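Local coordinates for kelch-like protein 7 (Homo sapiens, PDB 3II7) that serves as the substrate-recognition adapter of a CUL3-RBX1 E3 ubiquitin ligase, this piece being its six-bladed Kelch-repeat propeller domain, at residues Phe204-Val218 / Trp228-Val241. Residues are numbered along the deposited sequence; the frame is centred on the assembly and turned at random. Where two conformers were deposited one is given.
Sequences FAVGGQNGLGGLDNV and WKMVSPMPWKGVTV. With EDO (1,2-ethanediol), chain J; EDO (1,2-ethanediol), chain K; EDO (1,2-ethanediol), chain L; EDO (1,2-ethanediol), chain I.
V231 CG2 lies at the F204 edge, near the ring plane, and A205 CB approaches the W228 ring obliquely, 3.8 Å from CZ3; W228 NE1 bonds C185 O outside the segments. The W236 ring has the G238 backbone N over one face, offset toward the rim, and T240 O at its edge in plane; a side chain on G238 would collide with this indole. V231 joins V206, V218 and M234 in the apolar part of the contact, W275 packing on the last three. V218 CG1, anti to its backbone N (chi1 179°), presses tightly on V231 CG2 at 3.5 Å, while V218 CG2 meets M234 CG. The unbranched M234 can reach on from there and bends at its end, placing SD 3.8 Å from V206 CG1 and CE 3.6 Å from G207 CA, where any side chain would clash. Two good backbone bonds tie the segments, V231 N to V218 O, nearly straight at 173°, and M234 N to D216 O, 2.9 Å, with a weak third from L215 N to G238 O. Water 3 joins V218 N to V231 O. K237 runs extended past D216, CE reaching G214 O at 3.4 Å and NZ bonding water 1. Q209 lays its aliphatic part over V239 O, CG 3.4 Å away, and its NE2 donates to N193 OD1; a leucine here would probably leave that oxygen without this donor. In this fifth Kelch repeat, the loop after outer strand 227-230 returns beside the double glycine G207-G208 that follows strand 202-206, apolar contacts giving way to water-bridged and charged groups; D216 OD1 and K237 NZ, 4.6 Å apart without a salt bridge, probably attract only weakly.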
# COMPACT_ATOMS: atom_id res chain seq x y z
N PHE A 204 -0.93 -10.99 4.49
CA PHE A 204 -2.23 -10.69 5.03
C PHE A 204 -2.92 -9.62 4.19
O PHE A 204 -2.35 -8.56 3.94
CB PHE A 204 -2.11 -10.21 6.50
CG PHE A 204 -1.74 -11.30 7.46
CD1 PHE A 204 -2.72 -11.98 8.18
CD2 PHE A 204 -0.40 -11.64 7.66
CE1 PHE A 204 -2.38 -12.95 9.05
CE2 PHE A 204 -0.07 -12.65 8.53
CZ PHE A 204 -1.07 -13.29 9.24
N ALA A 205 -4.15 -9.92 3.76
CA ALA A 205 -5.02 -8.98 3.14
C ALA A 205 -6.03 -8.54 4.20
O ALA A 205 -6.78 -9.38 4.73
CB ALA A 205 -5.71 -9.60 1.93
N VAL A 206 -6.08 -7.23 4.46
CA VAL A 206 -6.77 -6.69 5.61
C VAL A 206 -7.88 -5.76 5.16
O VAL A 206 -7.63 -4.71 4.57
CB VAL A 206 -5.80 -5.92 6.55
CG1 VAL A 206 -6.53 -5.41 7.80
CG2 VAL A 206 -4.57 -6.78 6.92
N GLY A 207 -9.11 -6.18 5.39
CA GLY A 207 -10.24 -5.33 5.14
C GLY A 207 -10.38 -4.90 3.70
O GLY A 207 -10.23 -5.72 2.78
N GLY A 208 -10.67 -3.62 3.54
CA GLY A 208 -10.97 -3.02 2.25
C GLY A 208 -12.47 -3.04 2.00
O GLY A 208 -13.27 -2.94 2.93
N GLN A 209 -12.83 -3.14 0.73
CA GLN A 209 -14.24 -3.13 0.30
C GLN A 209 -14.41 -3.88 -1.00
O GLN A 209 -13.47 -4.13 -1.73
CB GLN A 209 -14.73 -1.69 0.10
CG GLN A 209 -14.02 -0.95 -0.97
CD GLN A 209 -14.53 0.44 -1.17
OE1 GLN A 209 -15.76 0.70 -1.21
NE2 GLN A 209 -13.59 1.39 -1.27
N ASN A 210 -15.65 -4.25 -1.28
CA ASN A 210 -15.97 -4.78 -2.61
C ASN A 210 -17.29 -4.27 -3.09
O ASN A 210 -17.79 -3.28 -2.57
CB ASN A 210 -15.84 -6.30 -2.63
CG ASN A 210 -16.73 -6.98 -1.66
OD1 ASN A 210 -17.85 -6.54 -1.38
ND2 ASN A 210 -16.24 -8.10 -1.12
N GLY A 211 -17.85 -4.91 -4.12
CA GLY A 211 -19.08 -4.42 -4.70
C GLY A 211 -20.27 -4.45 -3.77
O GLY A 211 -21.26 -3.76 -3.99
N LEU A 212 -20.17 -5.24 -2.71
CA LEU A 212 -21.26 -5.40 -1.78
C LEU A 212 -21.07 -4.60 -0.46
O LEU A 212 -21.91 -4.63 0.40
CB LEU A 212 -21.50 -6.89 -1.54
CG LEU A 212 -22.30 -7.53 -2.74
CD1 LEU A 212 -21.94 -6.95 -4.08
CD2 LEU A 212 -22.19 -9.03 -2.82
N GLY A 213 -19.98 -3.86 -0.36
CA GLY A 213 -19.75 -3.02 0.79
C GLY A 213 -18.37 -3.17 1.40
O GLY A 213 -17.47 -3.76 0.80
N GLY A 214 -18.22 -2.65 2.61
CA GLY A 214 -16.95 -2.70 3.33
C GLY A 214 -16.70 -4.05 3.95
O GLY A 214 -17.60 -4.91 3.98
N LEU A 215 -15.48 -4.26 4.43
CA LEU A 215 -15.05 -5.56 4.95
C LEU A 215 -14.32 -5.38 6.28
O LEU A 215 -13.35 -4.63 6.35
CB LEU A 215 -14.12 -6.24 3.97
CG LEU A 215 -14.67 -6.61 2.61
CD1 LEU A 215 -13.56 -7.01 1.64
CD2 LEU A 215 -15.68 -7.76 2.76
N ASP A 216 -14.76 -6.13 7.31
CA ASP A 216 -14.00 -6.23 8.54
C ASP A 216 -13.07 -7.41 8.52
O ASP A 216 -12.20 -7.50 9.37
CB ASP A 216 -14.90 -6.25 9.80
CG ASP A 216 -15.82 -7.46 9.87
OD1 ASP A 216 -16.06 -8.13 8.85
OD2 ASP A 216 -16.32 -7.73 10.96
N ASN A 217 -13.22 -8.29 7.53
CA ASN A 217 -12.51 -9.56 7.61
C ASN A 217 -11.10 -9.50 7.04
O ASN A 217 -10.66 -8.52 6.36
CB ASN A 217 -13.37 -10.73 7.10
CG ASN A 217 -13.69 -10.68 5.62
OD1 ASN A 217 -12.93 -10.17 4.81
ND2 ASN A 217 -14.83 -11.28 5.26
N VAL A 218 -10.36 -10.54 7.35
CA VAL A 218 -8.93 -10.59 7.18
C VAL A 218 -8.55 -11.99 6.76
O VAL A 218 -9.04 -12.96 7.32
CB VAL A 218 -8.19 -10.22 8.50
CG1 VAL A 218 -6.63 -10.29 8.34
CG2 VAL A 218 -8.64 -8.81 8.99
N TRP A 228 -5.31 -19.38 0.43
CA TRP A 228 -5.71 -18.30 1.31
C TRP A 228 -6.59 -18.86 2.42
O TRP A 228 -7.44 -19.75 2.19
CB TRP A 228 -6.50 -17.23 0.55
CG TRP A 228 -5.70 -16.39 -0.45
CD1 TRP A 228 -5.43 -16.70 -1.75
CD2 TRP A 228 -5.14 -15.10 -0.23
NE1 TRP A 228 -4.74 -15.69 -2.33
CE2 TRP A 228 -4.53 -14.71 -1.41
CE3 TRP A 228 -5.08 -14.24 0.88
CZ2 TRP A 228 -3.88 -13.48 -1.54
CZ3 TRP A 228 -4.43 -13.03 0.75
CH2 TRP A 228 -3.84 -12.66 -0.42
N LYS A 229 -6.42 -18.29 3.63
CA LYS A 229 -7.12 -18.72 4.82
C LYS A 229 -7.59 -17.50 5.61
O LYS A 229 -6.80 -16.55 5.81
CB LYS A 229 -6.17 -19.56 5.68
CG LYS A 229 -5.80 -20.91 5.07
CD LYS A 229 -5.14 -21.85 6.11
CE LYS A 229 -4.13 -22.79 5.47
NZ LYS A 229 -2.89 -22.06 5.02
N MET A 230 -8.85 -17.53 6.05
CA MET A 230 -9.39 -16.49 6.95
C MET A 230 -8.77 -16.58 8.35
O MET A 230 -8.52 -17.66 8.88
CB MET A 230 -10.91 -16.63 7.14
CG MET A 230 -11.77 -16.59 5.89
SD MET A 230 -11.56 -15.11 4.89
CE MET A 230 -11.71 -13.79 5.98
N VAL A 231 -8.54 -15.41 8.94
CA VAL A 231 -8.17 -15.29 10.34
C VAL A 231 -9.21 -14.43 11.04
O VAL A 231 -10.31 -14.23 10.51
CB VAL A 231 -6.71 -14.78 10.51
CG1 VAL A 231 -5.73 -15.80 9.92
CG2 VAL A 231 -6.52 -13.42 9.89
N SER A 232 -8.92 -13.99 12.27
CA SER A 232 -9.90 -13.22 13.03
C SER A 232 -10.13 -11.87 12.38
O SER A 232 -9.19 -11.25 11.86
CB SER A 232 -9.42 -12.99 14.47
OG SER A 232 -9.50 -14.20 15.25
N PRO A 233 -11.39 -11.38 12.44
CA PRO A 233 -11.68 -10.10 11.82
C PRO A 233 -11.31 -8.92 12.67
O PRO A 233 -11.18 -9.04 13.92
CB PRO A 233 -13.20 -10.14 11.65
CG PRO A 233 -13.68 -11.02 12.78
CD PRO A 233 -12.60 -12.05 12.94
N MET A 234 -11.13 -7.77 12.02
CA MET A 234 -10.91 -6.51 12.70
C MET A 234 -12.13 -6.15 13.52
O MET A 234 -13.25 -6.48 13.13
CB MET A 234 -10.67 -5.37 11.71
CG MET A 234 -9.38 -5.41 10.96
SD MET A 234 -9.25 -3.92 9.91
CE MET A 234 -10.31 -4.48 8.63
N PRO A 235 -11.93 -5.41 14.63
CA PRO A 235 -13.08 -4.90 15.42
C PRO A 235 -13.86 -3.73 14.77
O PRO A 235 -14.83 -3.22 15.37
CB PRO A 235 -12.44 -4.47 16.74
CG PRO A 235 -11.04 -4.27 16.46
CD PRO A 235 -10.65 -5.14 15.29
N TRP A 236 -13.47 -3.34 13.55
CA TRP A 236 -13.99 -2.16 12.88
C TRP A 236 -14.30 -2.58 11.45
O TRP A 236 -13.48 -3.25 10.80
CB TRP A 236 -12.91 -1.10 12.87
CG TRP A 236 -13.23 0.19 12.12
CD1 TRP A 236 -13.95 1.27 12.59
CD2 TRP A 236 -12.76 0.55 10.83
NE1 TRP A 236 -13.98 2.26 11.64
CE2 TRP A 236 -13.26 1.84 10.55
CE3 TRP A 236 -11.98 -0.10 9.85
CZ2 TRP A 236 -12.99 2.50 9.36
CZ3 TRP A 236 -11.73 0.57 8.66
CH2 TRP A 236 -12.23 1.85 8.43
N LYS A 237 -15.44 -2.16 10.95
CA LYS A 237 -15.85 -2.47 9.56
C LYS A 237 -16.01 -1.18 8.78
O LYS A 237 -16.93 -0.42 9.02
CB LYS A 237 -17.18 -3.22 9.57
CG LYS A 237 -17.60 -3.74 8.23
CD LYS A 237 -18.63 -4.85 8.35
CE LYS A 237 -18.96 -5.42 7.02
NZ LYS A 237 -20.03 -6.49 7.14
N GLY A 238 -15.08 -0.95 7.86
CA GLY A 238 -15.11 0.22 7.00
C GLY A 238 -14.80 -0.19 5.56
O GLY A 238 -14.89 -1.36 5.21
N VAL A 239 -14.41 0.78 4.74
CA VAL A 239 -14.21 0.54 3.30
C VAL A 239 -12.76 0.71 2.82
O VAL A 239 -12.41 0.21 1.75
CB VAL A 239 -15.18 1.39 2.45
CG1 VAL A 239 -16.65 0.95 2.69
CG2 VAL A 239 -14.98 2.92 2.69
N THR A 240 -11.94 1.43 3.58
CA THR A 240 -10.50 1.52 3.26
C THR A 240 -9.68 1.34 4.52
O THR A 240 -10.13 1.67 5.64
CB THR A 240 -10.13 2.83 2.53
OG1 THR A 240 -10.09 3.90 3.49
CG2 THR A 240 -11.13 3.15 1.41
N VAL A 241 -8.49 0.79 4.36
CA VAL A 241 -7.57 0.71 5.49
C VAL A 241 -6.17 1.08 5.08
O VAL A 241 -5.75 0.88 3.96
CB VAL A 241 -7.53 -0.64 6.18
CG1 VAL A 241 -8.81 -0.88 7.02
CG2 VAL A 241 -7.30 -1.72 5.18
C1 EDO J . -17.56 0.24 13.24
O1 EDO J . -17.41 -1.12 12.85
C2 EDO J . -17.54 1.10 12.00
O2 EDO J . -18.57 0.70 11.09
C1 EDO K . -18.79 -0.14 5.78
O1 EDO K . -19.29 1.06 5.16
C2 EDO K . -19.75 -1.31 5.60
O2 EDO K . -20.16 -1.37 4.24
C1 EDO L . -17.79 -7.73 -7.32
O1 EDO L . -17.56 -6.32 -7.45
C2 EDO L . -17.18 -8.30 -6.04
O2 EDO L . -17.74 -7.69 -4.87
C1 EDO I . -10.44 7.85 1.27
O1 EDO I . -10.42 8.69 2.43
C2 EDO I . -10.27 6.40 1.69
O2 EDO I . -8.95 6.13 2.27
O HOH W 1 -19.65 -7.61 4.65
O HOH W 2 -12.75 -2.66 7.91
O HOH W 3 -11.68 -12.30 9.29